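Local coordinates for CytC3 (Streptomyces, PDB 3GJA), which is a nonheme iron halogenase of the phytanoyl-CoA dioxygenase family, which probably chlorinates unactivated aliphatic carbon using iron, 2-oxoglutarate, chloride and dioxygen, at residues A[66-71]-A[100-105]; A[77-81]-A[256-260]. All blocks are in the same frame, centred on the assembly; numbering follows the deposited sequence.

In the fold
From the N terminus the chain reaches the loop 66-71, which follows helix 62-65, passes through helices 75-82 and 84-94, and returns as strand 98-108. Contact 1 closes this short, mostly helical excursion by fastening 66-71 to 100-105. Contact 2 closes a far longer one, joining 77-81 of helix 75-82 to 256-260 of strand 253-262. Because 77-81 lies between the segments of contact 1 and 256-260 beyond both, the two connections cross. Strands 98-108 and 253-262 are antiparallel neighbours, paired through R102 O with R259 N and E104 O with A257 N, so loop and helix are held on the same sheet of the barrel.

Contact 1: residues A[66-71]-A[100-105]; sequences SNYDRH and CWRSEF. With ACT (acetate ion), chain C.
Beside strand 98-108 of the barrel sheet, a loop that leaves helix 62-65 through a Schellman motif, with N67 at positive phi (45°) as its C-prime residue, runs past 100-105. The end-to-end directions lie 140° apart, with CA atoms nearest at S66-F105, Y68-E104 (4.4 Å) and D69-S103. F105 N donates to S66 O (3.2 Å), and D69 N to S103 O (2.7 Å). D69, also at positive phi (47°) with chi1 m, brings OD1 to S103 N (3.0 Å); its OD2 is hydrogen-bonded to Y56. Water 2 joins D69 OD2 to W101 O and R102 NE. The chain then enters a 3-10 segment at R70-H71, where H71 (chi1 p) places ND1 2.8 Å from S103 OG and one ring face over C100 SG, 4.5 Å from the ring centroid. Water 1 links N67 O, R70 N and S103 OG. Y68 CE2 lies over the R102 guanidinium, 3.5 Å from NH1. R102 NH1 donates to an acetate O (2.8 Å), an ion probably from crystallisation, while its NH2 is hydrogen-bonded to Q131 and Y268. Thus D69 pairs with both backbone polar atoms of S103, its carboxylate standing in for a strand carbonyl.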
loop_
_atom_site.group_PDB
_atom_site.type_symbol
_atom_site.label_atom_id
_atom_site.label_comp_id
_atom_site.label_asym_id
_atom_site.label_seq_id
_atom_site.Cartn_x
_atom_site.Cartn_y
_atom_site.Cartn_z
ATOM N N SER A 66 3.732 -3.088 12.936
ATOM C CA SER A 66 2.813 -3.277 11.818
ATOM C C SER A 66 3.524 -3.876 10.612
ATOM O O SER A 66 3.000 -3.875 9.501
ATOM C CB SER A 66 2.158 -1.954 11.438
ATOM O OG SER A 66 1.304 -1.514 12.476
ATOM N N ASN A 67 4.720 -4.399 10.850
ATOM C CA ASN A 67 5.524 -5.029 9.810
ATOM C C ASN A 67 5.624 -4.295 8.472
ATOM O O ASN A 67 5.194 -4.794 7.425
ATOM C CB ASN A 67 5.042 -6.464 9.594
ATOM C CG ASN A 67 5.817 -7.456 10.436
ATOM O OD1 ASN A 67 7.043 -7.460 10.412
ATOM N ND2 ASN A 67 5.111 -8.300 11.181
ATOM N N TYR A 68 6.216 -3.107 8.521
ATOM C CA TYR A 68 6.424 -2.285 7.335
ATOM C C TYR A 68 7.496 -2.881 6.434
ATOM O O TYR A 68 8.476 -3.464 6.906
ATOM C CB TYR A 68 6.901 -0.883 7.727
ATOM C CG TYR A 68 5.840 0.087 8.187
ATOM C CD1 TYR A 68 4.674 -0.354 8.825
ATOM C CD2 TYR A 68 6.024 1.459 8.027
ATOM C CE1 TYR A 68 3.720 0.555 9.291
ATOM C CE2 TYR A 68 5.081 2.375 8.486
ATOM C CZ TYR A 68 3.933 1.915 9.115
ATOM O OH TYR A 68 3.003 2.825 9.556
ATOM N N ASP A 69 7.282 -2.718 5.133
ATOM C CA ASP A 69 8.211 -3.132 4.094
ATOM C C ASP A 69 8.832 -4.531 4.133
ATOM O O ASP A 69 10.041 -4.689 3.928
ATOM C CB ASP A 69 9.316 -2.076 3.997
ATOM C CG ASP A 69 8.760 -0.680 3.786
ATOM O OD1 ASP A 69 7.798 -0.548 3.003
ATOM O OD2 ASP A 69 9.280 0.284 4.387
ATOM N N ARG A 70 8.011 -5.546 4.362
ATOM C CA ARG A 70 8.516 -6.909 4.387
ATOM C C ARG A 70 8.653 -7.468 2.981
ATOM O O ARG A 70 9.135 -8.585 2.793
ATOM C CB ARG A 70 7.604 -7.787 5.220
ATOM C CG ARG A 70 7.633 -7.395 6.673
ATOM C CD ARG A 70 9.026 -7.589 7.249
ATOM N NE ARG A 70 8.899 -8.318 8.494
ATOM C CZ ARG A 70 9.361 -9.542 8.701
ATOM N NH1 ARG A 70 10.011 -10.192 7.748
ATOM N NH2 ARG A 70 9.113 -10.132 9.856
ATOM N N HIS A 71 8.230 -6.687 1.990
ATOM C CA HIS A 71 8.368 -7.116 0.610
ATOM C C HIS A 71 9.856 -7.034 0.253
ATOM O O HIS A 71 10.268 -7.428 -0.837
ATOM C CB HIS A 71 7.558 -6.218 -0.329
ATOM C CG HIS A 71 7.931 -4.772 -0.252
ATOM N ND1 HIS A 71 7.596 -3.972 0.820
ATOM C CD2 HIS A 71 8.646 -3.989 -1.097
ATOM C CE1 HIS A 71 8.089 -2.760 0.633
ATOM N NE2 HIS A 71 8.732 -2.744 -0.522
ATOM N N CYS A 100 7.233 1.280 -5.790
ATOM C CA CYS A 100 6.508 0.799 -4.618
ATOM C C CYS A 100 7.413 1.248 -3.485
ATOM O O CYS A 100 8.482 0.677 -3.275
ATOM C CB CYS A 100 6.388 -0.725 -4.591
ATOM S SG CYS A 100 5.637 -1.341 -3.035
ATOM N N TRP A 101 6.999 2.279 -2.754
ATOM C CA TRP A 101 7.843 2.797 -1.689
ATOM C C TRP A 101 7.515 2.273 -0.296
ATOM O O TRP A 101 8.228 2.564 0.665
ATOM C CB TRP A 101 7.784 4.319 -1.689
ATOM C CG TRP A 101 6.471 4.835 -1.240
ATOM C CD1 TRP A 101 5.320 4.901 -1.969
ATOM C CD2 TRP A 101 6.152 5.318 0.065
ATOM N NE1 TRP A 101 4.302 5.399 -1.196
ATOM C CE2 TRP A 101 4.786 5.661 0.059
ATOM C CE3 TRP A 101 6.890 5.494 1.243
ATOM C CZ2 TRP A 101 4.139 6.172 1.188
ATOM C CZ3 TRP A 101 6.245 6.003 2.367
ATOM C CH2 TRP A 101 4.883 6.335 2.329
ATOM N N ARG A 102 6.436 1.512 -0.179
ATOM C CA ARG A 102 6.060 0.957 1.114
ATOM C C ARG A 102 4.947 -0.089 1.068
ATOM O O ARG A 102 4.131 -0.122 0.141
ATOM C CB ARG A 102 5.640 2.073 2.063
ATOM C CG ARG A 102 5.026 1.560 3.366
ATOM C CD ARG A 102 4.614 2.689 4.284
ATOM N NE ARG A 102 5.762 3.392 4.839
ATOM C CZ ARG A 102 5.660 4.408 5.688
ATOM N NH1 ARG A 102 4.460 4.826 6.064
ATOM N NH2 ARG A 102 6.745 5.001 6.166
ATOM N N SER A 103 4.955 -0.949 2.082
ATOM C CA SER A 103 3.950 -1.977 2.267
ATOM C C SER A 103 3.821 -2.148 3.782
ATOM O O SER A 103 4.769 -1.888 4.535
ATOM C CB SER A 103 4.361 -3.293 1.602
ATOM O OG SER A 103 5.253 -4.028 2.407
ATOM N N GLU A 104 2.637 -2.561 4.228
ATOM C CA GLU A 104 2.380 -2.746 5.650
ATOM C C GLU A 104 1.134 -3.594 5.825
ATOM O O GLU A 104 0.359 -3.769 4.885
ATOM C CB GLU A 104 2.160 -1.397 6.318
ATOM C CG GLU A 104 0.986 -0.636 5.730
ATOM C CD GLU A 104 1.000 0.832 6.110
ATOM O OE1 GLU A 104 0.686 1.156 7.280
ATOM O OE2 GLU A 104 1.342 1.658 5.235
ATOM N N PHE A 105 0.943 -4.114 7.033
ATOM C CA PHE A 105 -0.214 -4.939 7.318
ATOM C C PHE A 105 -1.256 -4.186 8.125
ATOM O O PHE A 105 -0.937 -3.297 8.912
ATOM C CB PHE A 105 0.201 -6.212 8.061
ATOM C CG PHE A 105 0.992 -7.172 7.213
ATOM C CD1 PHE A 105 2.332 -6.925 6.922
ATOM C CD2 PHE A 105 0.386 -8.312 6.681
ATOM C CE1 PHE A 105 3.066 -7.800 6.110
ATOM C CE2 PHE A 105 1.105 -9.196 5.868
ATOM C CZ PHE A 105 2.454 -8.936 5.581
HETATM C C ACT C . 4.307 6.872 9.291
HETATM O O ACT C . 3.731 6.489 8.133
HETATM O OXT ACT C . 3.697 7.574 10.070
HETATM C CH3 ACT C . 5.710 6.429 9.618
HETATM O O HOH W 1 5.382 -5.438 4.663
HETATM O O HOH W 2 8.321 2.681 3.427
HETATM O O HOH W 3 10.084 -0.272 -1.228
#

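Contact 2: residues A[77-81]-A[256-260]; sequences LAEHI and FAARY
Helix 75-82 lies across one face of the barrel sheet, its 77-81 portion crossing strand 256-260 at -52° with a closest axis approach of 10.0 Å. The helical bond I81 N to L77 O (3.2 Å) spans the segment, and the CA atoms come nearest at I81-A258 (6.4 Å). The strand is extended, with phi from -108° to -120° and psi from 117° to 154°. F256 (chi1 t, 174°) points toward the helix and supplies the largest buried area. L77 CD1 lies over one face of the F256 ring, and L77 CG is 3.8 Å from F256 CZ, whereas H80 and I81 meet the ring edge: F256 CD2 is 3.5 Å from H80 CD2, and F256 CE2 is 4.3 Å from I81 CG2. The edge of F256 faces the H80 ring in an offset edge-to-face pair, centroids 5.3 Å apart and planes at 78°. H80, with chi1 t, sends NE2 to T151 on the neighbouring strand 147-152. A257 turns its CB away from the helix, and A258 turns back toward it, so its small CB meets I81 CG2 at 3.8 Å where the backbones are closest. R259 reaches instead to E104, with which it forms a salt bridge. Y260 (chi1 m) starts sideways but carries its hydroxyl to the helix, where Y260 OH donates to I81 O (2.9 Å). A helix packing on one face of the antiparallel sheet through residues two apart on a strand, here F256, A258 and Y260, is consistent with the cupin-type barrel expected of the phytanoyl-CoA dioxygenase family.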
loop_
_atom_site.group_PDB
_atom_site.type_symbol
_atom_site.label_atom_id
_atom_site.label_comp_id
_atom_site.label_asym_id
_atom_site.label_seq_id
_atom_site.Cartn_x
_atom_site.Cartn_y
_atom_site.Cartn_z
ATOM N N LEU A 77 6.079 -11.753 -0.628
ATOM C CA LEU A 77 5.660 -10.364 -0.521
ATOM C C LEU A 77 6.380 -9.556 -1.594
ATOM O O LEU A 77 5.830 -8.592 -2.132
ATOM C CB LEU A 77 5.974 -9.821 0.875
ATOM C CG LEU A 77 4.809 -9.616 1.851
ATOM C CD1 LEU A 77 3.696 -10.633 1.610
ATOM C CD2 LEU A 77 5.339 -9.691 3.277
ATOM N N ALA A 78 7.607 -9.961 -1.915
ATOM C CA ALA A 78 8.379 -9.284 -2.957
ATOM C C ALA A 78 7.618 -9.472 -4.267
ATOM O O ALA A 78 7.480 -8.543 -5.065
ATOM C CB ALA A 78 9.778 -9.891 -3.070
ATOM N N GLU A 79 7.111 -10.680 -4.472
ATOM C CA GLU A 79 6.359 -10.988 -5.676
ATOM C C GLU A 79 5.010 -10.272 -5.688
ATOM O O GLU A 79 4.566 -9.782 -6.727
ATOM C CB GLU A 79 6.124 -12.493 -5.782
ATOM C CG GLU A 79 5.329 -12.881 -7.011
ATOM C CD GLU A 79 4.888 -14.322 -6.990
ATOM O OE1 GLU A 79 5.318 -15.062 -6.083
ATOM O OE2 GLU A 79 4.112 -14.716 -7.883
ATOM N N HIS A 80 4.357 -10.214 -4.528
ATOM C CA HIS A 80 3.054 -9.563 -4.434
ATOM C C HIS A 80 3.078 -8.133 -4.964
ATOM O O HIS A 80 2.241 -7.763 -5.779
ATOM C CB HIS A 80 2.551 -9.557 -2.983
ATOM C CG HIS A 80 1.081 -9.292 -2.858
ATOM N ND1 HIS A 80 0.136 -10.293 -2.945
ATOM C CD2 HIS A 80 0.391 -8.136 -2.711
ATOM C CE1 HIS A 80 -1.072 -9.764 -2.860
ATOM N NE2 HIS A 80 -0.946 -8.456 -2.719
ATOM N N ILE A 81 4.039 -7.326 -4.520
ATOM C CA ILE A 81 4.087 -5.935 -4.976
ATOM C C ILE A 81 4.471 -5.787 -6.451
ATOM O O ILE A 81 4.233 -4.740 -7.054
ATOM C CB ILE A 81 5.032 -5.066 -4.074
ATOM C CG1 ILE A 81 6.469 -5.593 -4.110
ATOM C CG2 ILE A 81 4.526 -5.077 -2.635
ATOM C CD1 ILE A 81 7.350 -4.895 -5.126
ATOM N N PHE A 256 -3.189 -6.491 3.443
ATOM C CA PHE A 256 -1.801 -6.193 3.125
ATOM C C PHE A 256 -1.827 -5.043 2.129
ATOM O O PHE A 256 -2.354 -5.184 1.030
ATOM C CB PHE A 256 -1.105 -7.409 2.504
ATOM C CG PHE A 256 0.297 -7.119 2.032
ATOM C CD1 PHE A 256 1.282 -6.733 2.939
ATOM C CD2 PHE A 256 0.611 -7.167 0.678
ATOM C CE1 PHE A 256 2.569 -6.390 2.503
ATOM C CE2 PHE A 256 1.892 -6.827 0.225
ATOM C CZ PHE A 256 2.874 -6.436 1.145
ATOM N N ALA A 257 -1.270 -3.901 2.519
ATOM C CA ALA A 257 -1.273 -2.739 1.644
ATOM C C ALA A 257 0.093 -2.427 1.062
ATOM O O ALA A 257 1.103 -2.437 1.770
ATOM C CB ALA A 257 -1.809 -1.509 2.401
ATOM N N ALA A 258 0.105 -2.156 -0.240
ATOM C CA ALA A 258 1.320 -1.801 -0.966
ATOM C C ALA A 258 1.034 -0.413 -1.526
ATOM O O ALA A 258 -0.013 -0.193 -2.143
ATOM C CB ALA A 258 1.570 -2.787 -2.090
ATOM N N ARG A 259 1.954 0.522 -1.313
ATOM C CA ARG A 259 1.741 1.893 -1.765
ATOM C C ARG A 259 2.672 2.291 -2.914
ATOM O O ARG A 259 3.886 2.063 -2.870
ATOM C CB ARG A 259 1.876 2.821 -0.549
ATOM C CG ARG A 259 1.463 2.089 0.732
ATOM C CD ARG A 259 1.165 2.985 1.931
ATOM N NE ARG A 259 -0.098 3.687 1.762
ATOM C CZ ARG A 259 -1.041 3.788 2.693
ATOM N NH1 ARG A 259 -0.878 3.225 3.882
ATOM N NH2 ARG A 259 -2.146 4.467 2.430
ATOM N N TYR A 260 2.081 2.878 -3.950
ATOM C CA TYR A 260 2.828 3.259 -5.139
ATOM C C TYR A 260 2.855 4.742 -5.453
ATOM O O TYR A 260 1.947 5.495 -5.104
ATOM C CB TYR A 260 2.285 2.513 -6.358
ATOM C CG TYR A 260 2.280 1.015 -6.191
ATOM C CD1 TYR A 260 1.348 0.388 -5.361
ATOM C CD2 TYR A 260 3.227 0.221 -6.841
ATOM C CE1 TYR A 260 1.358 -0.994 -5.179
ATOM C CE2 TYR A 260 3.247 -1.160 -6.666
ATOM C CZ TYR A 260 2.313 -1.763 -5.831
ATOM O OH TYR A 260 2.354 -3.122 -5.634
#